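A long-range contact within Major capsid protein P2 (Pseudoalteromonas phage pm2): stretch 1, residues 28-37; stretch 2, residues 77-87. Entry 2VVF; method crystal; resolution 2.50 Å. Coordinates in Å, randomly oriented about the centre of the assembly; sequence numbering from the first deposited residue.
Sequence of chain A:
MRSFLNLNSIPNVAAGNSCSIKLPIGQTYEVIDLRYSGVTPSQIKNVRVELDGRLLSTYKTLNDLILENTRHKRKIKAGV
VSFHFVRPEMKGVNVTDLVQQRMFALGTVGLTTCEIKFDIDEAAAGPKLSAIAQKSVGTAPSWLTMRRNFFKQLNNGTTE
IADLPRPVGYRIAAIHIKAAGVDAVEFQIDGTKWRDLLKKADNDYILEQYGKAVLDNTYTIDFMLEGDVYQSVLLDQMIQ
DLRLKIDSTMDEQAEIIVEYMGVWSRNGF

Stretch 1, residues 28-37: TYEVIDLRYS
Stretch 2 77-87: KAGVVSFHFVR

Strand 31-37 and strand 80-84 of the major capsid protein P2 run antiparallel, their N-to-C directions 161° apart and their axes 4.5 Å apart at closest approach. The register pairs V31 with H84, I32 with F83, D33 with S82, L34 with V81 and R35 with V80. I32/F83 and L34/V81 are the hydrogen-bonded pairs: I32 N to F83 O is 3.2 Å, F83 N to I32 O 2.8 Å, L34 N to V81 O 2.8 Å and V81 N to L34 O 2.9 Å. Between them D33 and S82 form a non-hydrogen-bonded pair, CA to CA 4.3 Å. Backbone angles are extended, for example -92/113 at D33 and -147/141 at V80.

I32, L34, V81 and F83 share one face, and all four are buried and apolar. I32 (m, t) brings its CB to 4.1 Å from F83 CB, while its CD1 reaches 3.6 Å from F85 CE2, at the edge of that ring. L34 (t, p) lays CB 4.1 Å from CG1 of V81 (p) and 4.4 Å from CE2 of F83 (m, chi2 -101°), whose ring meets L34 edge-on.

V31, D33, R35, V80, S82 and H84 occupy the other face. With both D33 and S82 in m, the buried serine donates from OG to D33 OD1 at 2.7 Å, a short bond suited to two small polar side chains facing each other across a close pair. V31 (t) puts CG1 over a face of the H84 ring (m, chi2 -92°). R35 begins t, t, then bends at chi3 (-79°), bringing NH1 3.4 Å from CG2 of V80 (t), which lies over one face of the guanidinium; its NE and NH2 are hydrogen-bonded elsewhere in the structure.

At one end, a type II turn from K77 to V80 is closed by V80 N to K77 O, 3.2 Å. G79, at 96/-2, has a backbone that calls for glycine, since a CB would jam against the preceding carbonyl oxygen. Its O accepts from Y36 N at 2.9 Å. Y36 takes chi1 p (63°) and chi2 -93°, which lays its ring face against the glycine: G79 CA sits 4.0 Å from the ring centroid, 16° off the normal, in a CH-pi contact.

At the other end the chain turns a corner at E30 (-83/-44). E30 O accepts from both F85 N (3.1 Å, 135° at the hydrogen) and V86 N (3.2 Å, a straighter 168°). F85 (m) points toward the first stretch, and V86 (t) sets CG2 3.6 Å from E30 CB.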

# COMPACT_ATOMS: atom_id res chain seq x y z
N THR A 28 -2.14 24.70 -8.96
CA THR A 28 -2.42 23.33 -9.38
C THR A 28 -3.46 22.69 -8.46
O THR A 28 -3.34 22.77 -7.23
CB THR A 28 -1.13 22.49 -9.40
OG1 THR A 28 -0.27 22.96 -10.45
CG2 THR A 28 -1.46 21.02 -9.63
N TYR A 29 -4.46 22.05 -9.05
CA TYR A 29 -5.50 21.38 -8.28
C TYR A 29 -5.25 19.88 -8.28
O TYR A 29 -5.41 19.21 -9.30
CB TYR A 29 -6.88 21.67 -8.88
CG TYR A 29 -7.32 23.11 -8.73
CD1 TYR A 29 -8.01 23.53 -7.60
CD2 TYR A 29 -7.05 24.04 -9.72
CE1 TYR A 29 -8.41 24.85 -7.46
CE2 TYR A 29 -7.45 25.36 -9.59
CZ TYR A 29 -8.13 25.76 -8.46
OH TYR A 29 -8.53 27.07 -8.32
N GLU A 30 -4.85 19.35 -7.13
CA GLU A 30 -4.59 17.92 -7.00
C GLU A 30 -5.88 17.16 -6.75
O GLU A 30 -6.12 16.10 -7.34
CB GLU A 30 -3.60 17.67 -5.86
CG GLU A 30 -2.36 18.55 -5.91
CD GLU A 30 -1.26 18.06 -5.00
OE1 GLU A 30 -1.56 17.31 -4.05
OE2 GLU A 30 -0.09 18.42 -5.23
N VAL A 31 -6.71 17.71 -5.87
CA VAL A 31 -7.99 17.09 -5.53
C VAL A 31 -9.04 18.16 -5.22
O VAL A 31 -8.73 19.21 -4.65
CB VAL A 31 -7.87 16.11 -4.35
CG1 VAL A 31 -9.17 15.36 -4.15
CG2 VAL A 31 -6.72 15.14 -4.57
N ILE A 32 -10.28 17.88 -5.60
CA ILE A 32 -11.39 18.78 -5.34
C ILE A 32 -12.50 18.00 -4.65
O ILE A 32 -13.10 17.09 -5.23
CB ILE A 32 -11.89 19.47 -6.63
CG1 ILE A 32 -10.92 20.58 -7.04
CG2 ILE A 32 -13.29 20.02 -6.43
CD1 ILE A 32 -11.11 21.06 -8.47
N ASP A 33 -12.75 18.33 -3.38
CA ASP A 33 -13.77 17.65 -2.60
C ASP A 33 -15.12 18.36 -2.70
O ASP A 33 -15.27 19.49 -2.22
CB ASP A 33 -13.34 17.53 -1.13
CG ASP A 33 -11.95 16.93 -0.99
OD1 ASP A 33 -11.65 15.93 -1.66
OD2 ASP A 33 -11.15 17.48 -0.20
N LEU A 34 -16.09 17.70 -3.32
CA LEU A 34 -17.42 18.27 -3.49
C LEU A 34 -18.42 17.69 -2.49
O LEU A 34 -18.74 16.51 -2.54
CB LEU A 34 -17.92 18.07 -4.92
CG LEU A 34 -19.34 18.55 -5.21
CD1 LEU A 34 -19.43 20.06 -5.13
CD2 LEU A 34 -19.81 18.05 -6.57
N ARG A 35 -18.90 18.54 -1.59
CA ARG A 35 -19.88 18.13 -0.59
C ARG A 35 -21.28 18.38 -1.14
O ARG A 35 -21.55 19.43 -1.71
CB ARG A 35 -19.67 18.91 0.71
CG ARG A 35 -20.55 18.46 1.86
CD ARG A 35 -20.17 19.15 3.15
NE ARG A 35 -18.99 18.55 3.78
CZ ARG A 35 -18.97 17.33 4.32
NH1 ARG A 35 -20.06 16.58 4.31
NH2 ARG A 35 -17.86 16.87 4.87
N TYR A 36 -22.16 17.39 -0.99
CA TYR A 36 -23.52 17.51 -1.49
C TYR A 36 -24.55 17.03 -0.47
O TYR A 36 -24.28 16.15 0.34
CB TYR A 36 -23.67 16.70 -2.78
CG TYR A 36 -23.45 15.22 -2.60
CD1 TYR A 36 -22.19 14.65 -2.80
CD2 TYR A 36 -24.49 14.38 -2.21
CE1 TYR A 36 -21.98 13.30 -2.62
CE2 TYR A 36 -24.28 13.02 -2.03
CZ TYR A 36 -23.03 12.48 -2.24
OH TYR A 36 -22.83 11.13 -2.06
N SER A 37 -25.74 17.62 -0.55
CA SER A 37 -26.84 17.26 0.34
C SER A 37 -28.14 17.80 -0.26
O SER A 37 -28.13 18.81 -0.97
CB SER A 37 -26.62 17.83 1.74
OG SER A 37 -27.09 19.16 1.84
N LYS A 77 -16.98 8.50 1.09
CA LYS A 77 -17.76 9.00 2.21
C LYS A 77 -19.07 9.58 1.71
O LYS A 77 -19.10 10.34 0.74
CB LYS A 77 -16.97 10.05 2.99
CG LYS A 77 -17.67 10.55 4.23
CD LYS A 77 -17.22 9.80 5.47
CE LYS A 77 -17.90 10.33 6.72
NZ LYS A 77 -17.87 9.33 7.83
N ALA A 78 -20.17 9.22 2.38
CA ALA A 78 -21.49 9.71 2.02
C ALA A 78 -21.58 11.21 2.27
O ALA A 78 -21.20 11.70 3.33
CB ALA A 78 -22.56 8.98 2.80
N GLY A 79 -22.09 11.94 1.28
CA GLY A 79 -22.23 13.38 1.39
C GLY A 79 -21.05 14.11 0.76
O GLY A 79 -21.02 15.34 0.72
N VAL A 80 -20.08 13.35 0.27
CA VAL A 80 -18.90 13.94 -0.36
C VAL A 80 -18.37 13.08 -1.49
O VAL A 80 -18.34 11.85 -1.40
CB VAL A 80 -17.79 14.24 0.67
CG1 VAL A 80 -16.82 15.29 0.11
CG2 VAL A 80 -18.38 14.71 1.99
N VAL A 81 -17.93 13.74 -2.56
CA VAL A 81 -17.35 13.06 -3.71
C VAL A 81 -16.16 13.88 -4.19
O VAL A 81 -16.26 15.10 -4.38
CB VAL A 81 -18.38 12.81 -4.83
CG1 VAL A 81 -18.79 14.12 -5.48
CG2 VAL A 81 -17.84 11.84 -5.86
N SER A 82 -15.01 13.23 -4.33
CA SER A 82 -13.79 13.93 -4.72
C SER A 82 -13.38 13.73 -6.17
O SER A 82 -13.61 12.67 -6.76
CB SER A 82 -12.63 13.54 -3.80
OG SER A 82 -12.97 13.75 -2.44
N PHE A 83 -12.74 14.75 -6.73
CA PHE A 83 -12.21 14.71 -8.09
C PHE A 83 -10.72 14.48 -7.94
O PHE A 83 -9.98 15.41 -7.63
CB PHE A 83 -12.45 16.04 -8.80
CG PHE A 83 -13.87 16.25 -9.24
CD1 PHE A 83 -14.24 16.04 -10.56
CD2 PHE A 83 -14.82 16.70 -8.35
CE1 PHE A 83 -15.54 16.25 -10.97
CE2 PHE A 83 -16.13 16.92 -8.75
CZ PHE A 83 -16.49 16.69 -10.06
N HIS A 84 -10.29 13.23 -8.11
CA HIS A 84 -8.88 12.90 -7.97
C HIS A 84 -8.12 13.12 -9.27
O HIS A 84 -8.08 12.24 -10.13
CB HIS A 84 -8.72 11.44 -7.51
CG HIS A 84 -9.18 11.19 -6.11
ND1 HIS A 84 -8.33 11.27 -5.03
CD2 HIS A 84 -10.39 10.86 -5.62
CE1 HIS A 84 -9.01 11.00 -3.92
NE2 HIS A 84 -10.26 10.74 -4.26
N PHE A 85 -7.50 14.29 -9.40
CA PHE A 85 -6.71 14.59 -10.59
C PHE A 85 -5.39 13.86 -10.45
O PHE A 85 -4.94 13.17 -11.37
CB PHE A 85 -6.52 16.09 -10.75
CG PHE A 85 -7.81 16.83 -10.96
CD1 PHE A 85 -8.51 16.69 -12.14
CD2 PHE A 85 -8.37 17.59 -9.94
CE1 PHE A 85 -9.72 17.34 -12.33
CE2 PHE A 85 -9.57 18.24 -10.12
CZ PHE A 85 -10.25 18.11 -11.32
N VAL A 86 -4.81 13.94 -9.26
CA VAL A 86 -3.59 13.21 -8.96
C VAL A 86 -4.02 11.76 -8.75
O VAL A 86 -4.94 11.49 -7.98
CB VAL A 86 -2.91 13.77 -7.69
CG1 VAL A 86 -1.93 12.76 -7.11
CG2 VAL A 86 -2.22 15.09 -7.99
N ARG A 87 -3.37 10.84 -9.46
CA ARG A 87 -3.72 9.43 -9.35
C ARG A 87 -2.85 8.72 -8.31
O ARG A 87 -1.68 8.44 -8.54
CB ARG A 87 -3.62 8.74 -10.72
CG ARG A 87 -4.49 9.40 -11.78
CD ARG A 87 -4.48 8.63 -13.08
NE ARG A 87 -5.13 7.33 -12.95
CZ ARG A 87 -6.21 6.96 -13.63
NH1 ARG A 87 -6.77 7.80 -14.50
NH2 ARG A 87 -6.74 5.76 -13.45